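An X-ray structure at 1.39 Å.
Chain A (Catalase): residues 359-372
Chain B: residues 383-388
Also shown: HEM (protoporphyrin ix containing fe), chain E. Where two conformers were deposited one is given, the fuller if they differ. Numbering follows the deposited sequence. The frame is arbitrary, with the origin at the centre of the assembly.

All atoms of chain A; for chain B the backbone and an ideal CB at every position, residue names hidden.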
# COMPACT_ATOMS: atom_id res chain seq x y z
N ARG A 359 1.73 -1.85 -8.47
CA ARG A 359 1.33 -3.26 -8.51
C ARG A 359 2.26 -4.13 -7.67
O ARG A 359 1.82 -5.07 -7.01
CB ARG A 359 1.34 -3.72 -9.98
CG ARG A 359 1.08 -5.17 -10.16
CD ARG A 359 0.89 -5.53 -11.61
NE ARG A 359 2.10 -5.57 -12.44
CZ ARG A 359 3.01 -6.54 -12.42
NH1 ARG A 359 2.91 -7.53 -11.53
NH2 ARG A 359 4.03 -6.50 -13.27
N ILE A 360 3.55 -3.82 -7.73
CA ILE A 360 4.57 -4.59 -7.04
C ILE A 360 5.10 -3.80 -5.84
O ILE A 360 4.99 -4.26 -4.71
CB ILE A 360 5.73 -4.97 -7.97
CG1 ILE A 360 5.20 -5.69 -9.22
CG2 ILE A 360 6.73 -5.85 -7.22
CD1 ILE A 360 6.24 -5.80 -10.34
N GLY A 361 5.65 -2.61 -6.10
CA GLY A 361 6.16 -1.76 -5.04
C GLY A 361 7.27 -0.87 -5.56
O GLY A 361 7.82 -1.12 -6.63
N ALA A 362 7.61 0.16 -4.79
CA ALA A 362 8.64 1.11 -5.20
C ALA A 362 9.96 0.42 -5.55
O ALA A 362 10.70 0.88 -6.42
CB ALA A 362 8.87 2.15 -4.12
N ASN A 363 10.25 -0.69 -4.87
CA ASN A 363 11.52 -1.36 -5.05
C ASN A 363 11.45 -2.63 -5.87
O ASN A 363 12.30 -3.52 -5.74
CB ASN A 363 12.20 -1.58 -3.69
CG ASN A 363 12.83 -0.31 -3.18
OD1 ASN A 363 13.49 0.39 -3.94
ND2 ASN A 363 12.62 0.02 -1.90
N TYR A 364 10.47 -2.69 -6.77
CA TYR A 364 10.25 -3.85 -7.62
C TYR A 364 11.47 -4.22 -8.45
O TYR A 364 11.65 -5.39 -8.79
CB TYR A 364 9.06 -3.63 -8.55
CG TYR A 364 9.28 -2.65 -9.69
CD1 TYR A 364 9.09 -1.28 -9.51
CD2 TYR A 364 9.68 -3.10 -10.95
CE1 TYR A 364 9.27 -0.39 -10.56
CE2 TYR A 364 9.87 -2.21 -12.00
CZ TYR A 364 9.67 -0.86 -11.80
OH TYR A 364 9.85 0.02 -12.85
N ARG A 365 12.32 -3.24 -8.77
CA ARG A 365 13.49 -3.49 -9.60
C ARG A 365 14.51 -4.38 -8.90
O ARG A 365 15.38 -4.95 -9.56
CB ARG A 365 14.20 -2.18 -9.97
CG ARG A 365 13.39 -1.23 -10.83
CD ARG A 365 13.50 -1.54 -12.28
NE ARG A 365 12.96 -0.45 -13.08
CZ ARG A 365 13.04 -0.40 -14.40
NH1 ARG A 365 13.67 -1.37 -15.05
NH2 ARG A 365 12.51 0.62 -15.07
N ASP A 366 14.41 -4.48 -7.58
CA ASP A 366 15.37 -5.24 -6.79
C ASP A 366 15.00 -6.72 -6.65
O ASP A 366 15.80 -7.53 -6.17
CB ASP A 366 15.53 -4.61 -5.41
CG ASP A 366 16.16 -3.21 -5.48
OD1 ASP A 366 16.97 -2.96 -6.40
OD2 ASP A 366 15.85 -2.37 -4.61
N LEU A 367 13.78 -7.09 -7.05
CA LEU A 367 13.39 -8.49 -6.96
C LEU A 367 14.26 -9.32 -7.90
O LEU A 367 14.64 -8.84 -8.97
CB LEU A 367 11.93 -8.68 -7.34
CG LEU A 367 10.91 -8.03 -6.40
CD1 LEU A 367 9.53 -8.21 -6.97
CD2 LEU A 367 10.99 -8.64 -5.00
N PRO A 368 14.57 -10.56 -7.52
CA PRO A 368 15.46 -11.41 -8.31
C PRO A 368 15.21 -11.40 -9.83
O PRO A 368 16.16 -11.23 -10.60
CB PRO A 368 15.22 -12.79 -7.71
CG PRO A 368 15.03 -12.48 -6.23
CD PRO A 368 14.22 -11.19 -6.23
N VAL A 369 13.97 -11.55 -10.28
CA VAL A 369 13.71 -11.66 -11.71
C VAL A 369 13.87 -10.30 -12.44
O VAL A 369 14.04 -10.26 -13.66
CB VAL A 369 12.32 -12.29 -11.98
CG1 VAL A 369 11.21 -11.30 -11.69
CG2 VAL A 369 12.21 -12.78 -13.40
N ASN A 370 13.83 -9.21 -11.68
CA ASN A 370 13.91 -7.88 -12.28
C ASN A 370 15.29 -7.23 -12.26
O ASN A 370 15.52 -6.24 -12.95
CB ASN A 370 12.87 -6.95 -11.65
CG ASN A 370 11.46 -7.40 -11.96
OD1 ASN A 370 11.18 -7.83 -13.08
ND2 ASN A 370 10.57 -7.32 -10.97
N ARG A 371 16.21 -7.80 -11.48
CA ARG A 371 17.58 -7.28 -11.44
C ARG A 371 18.36 -7.65 -12.69
O ARG A 371 18.27 -8.79 -13.16
CB ARG A 371 18.35 -7.85 -10.25
CG ARG A 371 17.77 -7.52 -8.91
CD ARG A 371 18.85 -7.62 -7.85
NE ARG A 371 19.42 -8.95 -7.69
CZ ARG A 371 18.94 -9.88 -6.86
NH1 ARG A 371 17.85 -9.63 -6.14
NH2 ARG A 371 19.54 -11.06 -6.76
N PRO A 372 19.15 -6.71 -13.22
CA PRO A 372 20.00 -7.06 -14.36
C PRO A 372 21.19 -7.93 -13.94
O PRO A 372 21.36 -8.22 -12.75
CB PRO A 372 20.46 -5.70 -14.89
CG PRO A 372 20.43 -4.81 -13.69
CD PRO A 372 19.26 -5.28 -12.87
N UNK B 383 2.43 -12.84 -1.54
CA UNK B 383 2.48 -11.52 -0.93
C UNK B 383 3.35 -10.55 -1.73
O UNK B 383 4.22 -10.95 -2.52
CB UNK B 383 3.00 -11.63 0.50
N UNK B 384 3.11 -9.25 -1.53
CA UNK B 384 3.87 -8.20 -2.20
C UNK B 384 5.37 -8.36 -1.99
O UNK B 384 5.83 -8.71 -0.89
CB UNK B 384 3.42 -6.83 -1.70
N UNK B 385 6.14 -8.10 -3.04
CA UNK B 385 7.60 -8.04 -2.93
C UNK B 385 8.18 -9.32 -2.33
O UNK B 385 8.98 -9.28 -1.38
CB UNK B 385 8.01 -6.84 -2.08
N UNK B 386 7.77 -10.45 -2.88
CA UNK B 386 8.34 -11.73 -2.45
C UNK B 386 9.73 -11.90 -3.07
O UNK B 386 9.86 -12.14 -4.27
CB UNK B 386 7.43 -12.89 -2.84
N UNK B 387 10.76 -11.77 -2.24
CA UNK B 387 12.13 -11.97 -2.73
C UNK B 387 12.54 -13.41 -2.56
O UNK B 387 13.16 -13.98 -3.47
CB UNK B 387 13.12 -11.05 -2.00
N UNK B 388 12.19 -14.02 -1.44
CA UNK B 388 12.59 -15.39 -1.13
C UNK B 388 11.44 -16.35 -1.36
O UNK B 388 10.31 -16.09 -0.95
CB UNK B 388 13.08 -15.50 0.31
CHA HEM E . 0.74 -4.83 -20.18
CHB HEM E . 0.12 -0.07 -20.84
CHC HEM E . -0.23 -0.85 -25.61
CHD HEM E . 1.86 -5.14 -24.92
C1A HEM E . 0.58 -3.49 -19.94
C2A HEM E . 0.64 -2.84 -18.64
C3A HEM E . 0.48 -1.53 -18.84
C4A HEM E . 0.32 -1.30 -20.26
CMA HEM E . 0.48 -0.40 -17.80
CAA HEM E . 0.86 -3.58 -17.30
CBA HEM E . 2.35 -3.71 -17.04
CGA HEM E . 2.65 -4.24 -15.66
O1A HEM E . 3.63 -5.03 -15.55
O2A HEM E . 1.96 -3.89 -14.67
C1B HEM E . -0.06 0.15 -22.19
C2B HEM E . -0.36 1.41 -22.82
C3B HEM E . -0.48 1.18 -24.14
C4B HEM E . -0.23 -0.22 -24.37
CMB HEM E . -0.53 2.74 -22.05
CAB HEM E . -0.78 2.16 -25.30
CBB HEM E . -0.45 3.45 -25.24
C1C HEM E . 0.47 -2.02 -25.86
C2C HEM E . 1.07 -2.44 -27.12
C3C HEM E . 1.64 -3.64 -26.91
C4C HEM E . 1.45 -3.98 -25.51
CMC HEM E . 1.00 -1.64 -28.44
CAC HEM E . 2.46 -4.54 -27.87
CBC HEM E . 3.17 -4.04 -28.89
C1D HEM E . 1.67 -5.46 -23.60
C2D HEM E . 2.03 -6.73 -23.06
C3D HEM E . 1.69 -6.66 -21.60
C4D HEM E . 1.17 -5.34 -21.38
CMD HEM E . 2.62 -7.93 -23.81
CAD HEM E . 1.92 -7.77 -20.59
CBD HEM E . 3.40 -7.80 -20.23
CGD HEM E . 3.57 -8.97 -19.31
O1D HEM E . 3.90 -8.78 -18.11
O2D HEM E . 3.35 -10.12 -19.77
NA HEM E . 0.40 -2.52 -20.91
NB HEM E . 0.02 -0.83 -23.16
NC HEM E . 0.73 -2.98 -24.90
ND HEM E . 1.16 -4.66 -22.59
FE HEM E . 0.53 -2.77 -22.90

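Position 383 lies beyond the reach of the chain A stretch, so only the backbone speaks: phi is 83° and psi 159°, and a positive phi by itself favours glycine. The residue is Gly383(B).

At position 384 the CA-to-CB bond points sideways, and the ideal CB stands 4.3 Å from Ile360(A) O. The neighbourhood is the end of a chain A helix, where carbonyl oxygens are left without helical partners, so a small polar side chain would suit, although alanine would also fit. Ser384(B), deposited in two conformers, takes chi1 m in the one given. Its OG donates to a water at 2.6 Å, and that water in turn donates to Arg359(A) O at 2.8 Å and Ile360(A) O at 3.1 Å, so the hydroxyl reaches the helix end through solvent.

Position 385 has an unusual backbone, with phi 55° and psi 50°, which would be easiest for glycine, asparagine or aspartate. Chain A argues otherwise. The ideal CB is 4.5 Å from Leu367(A) CD2 and 4.8 Å from Ile360(A) O, and beyond it Ile360(A), Asn363(A), Tyr364(A) and Leu367(A) border a largely apolar hollow. A long, flexible apolar chain such as methionine could fill it; leucine would be apolar but shorter. Met385(B) does so with all three chi angles m: SD lies 3.7 Å from Ile360(A) CG2 and 3.9 Å from Tyr364(A) CA, while CE packs 4.0 Å from Leu367(A) CD2 and 3.4 Å from Asn363(A) O.

Position 386 directs its CB away, with nothing of chain A within 5.5 Å, and many side chains are possible. Gln386(B) extends with chi1 and chi2 t, and its NE2 donates to the carbonyl O of position 388 at 3.0 Å.

At position 387 the CB points sideways, 4.4 Å from both Pro368(A) CD and Leu367(A) CD2. The proline ring offers an apolar surface of C-H groups, and the Arg371(A) guanidinium lies further out; an aromatic residue suits the first, and a polar tip or an acidic group the second. Tyr387(B), also deposited in two conformers, combines ring and hydroxyl. In the one given, Pro368(A) CG sits over the ring face in a CH-pi contact, 3.7 Å from the centroid and 11° off the normal. Arg371(A) NH1 donates a weak hydrogen bond to Tyr387(B) OH at 2.8 Å; the same nitrogen is steadied by Asp366(A) O at 2.9 Å.

Position 388 turns its CB away from chain A, leaving the choice unconstrained; Ile388(B) makes no contact with it.

Chain B, residues 383-388: GSMQYI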
# COMPACT_ATOMS: atom_id res chain seq x y z
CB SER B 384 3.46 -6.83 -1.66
OG SER B 384 2.10 -6.55 -1.93
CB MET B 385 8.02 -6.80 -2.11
CG MET B 385 7.80 -5.47 -2.84
SD MET B 385 8.90 -5.24 -4.25
CE MET B 385 10.45 -5.06 -3.40
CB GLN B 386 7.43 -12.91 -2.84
CG GLN B 386 8.02 -14.23 -2.34
CD GLN B 386 7.23 -15.48 -2.69
OE1 GLN B 386 6.32 -15.45 -3.53
NE2 GLN B 386 7.59 -16.60 -2.06
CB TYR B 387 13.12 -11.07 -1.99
CG TYR B 387 14.56 -11.10 -2.51
CD1 TYR B 387 15.33 -12.26 -2.49
CD2 TYR B 387 15.16 -9.93 -2.96
CE1 TYR B 387 16.63 -12.27 -2.94
CE2 TYR B 387 16.47 -9.93 -3.40
CZ TYR B 387 17.19 -11.09 -3.39
OH TYR B 387 18.49 -11.05 -3.84
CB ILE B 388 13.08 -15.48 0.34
CG1 ILE B 388 14.24 -14.52 0.55
CG2 ILE B 388 13.48 -16.90 0.66
CD1 ILE B 388 14.64 -14.37 2.00
O HOH W 1 2.17 -5.39 -4.23
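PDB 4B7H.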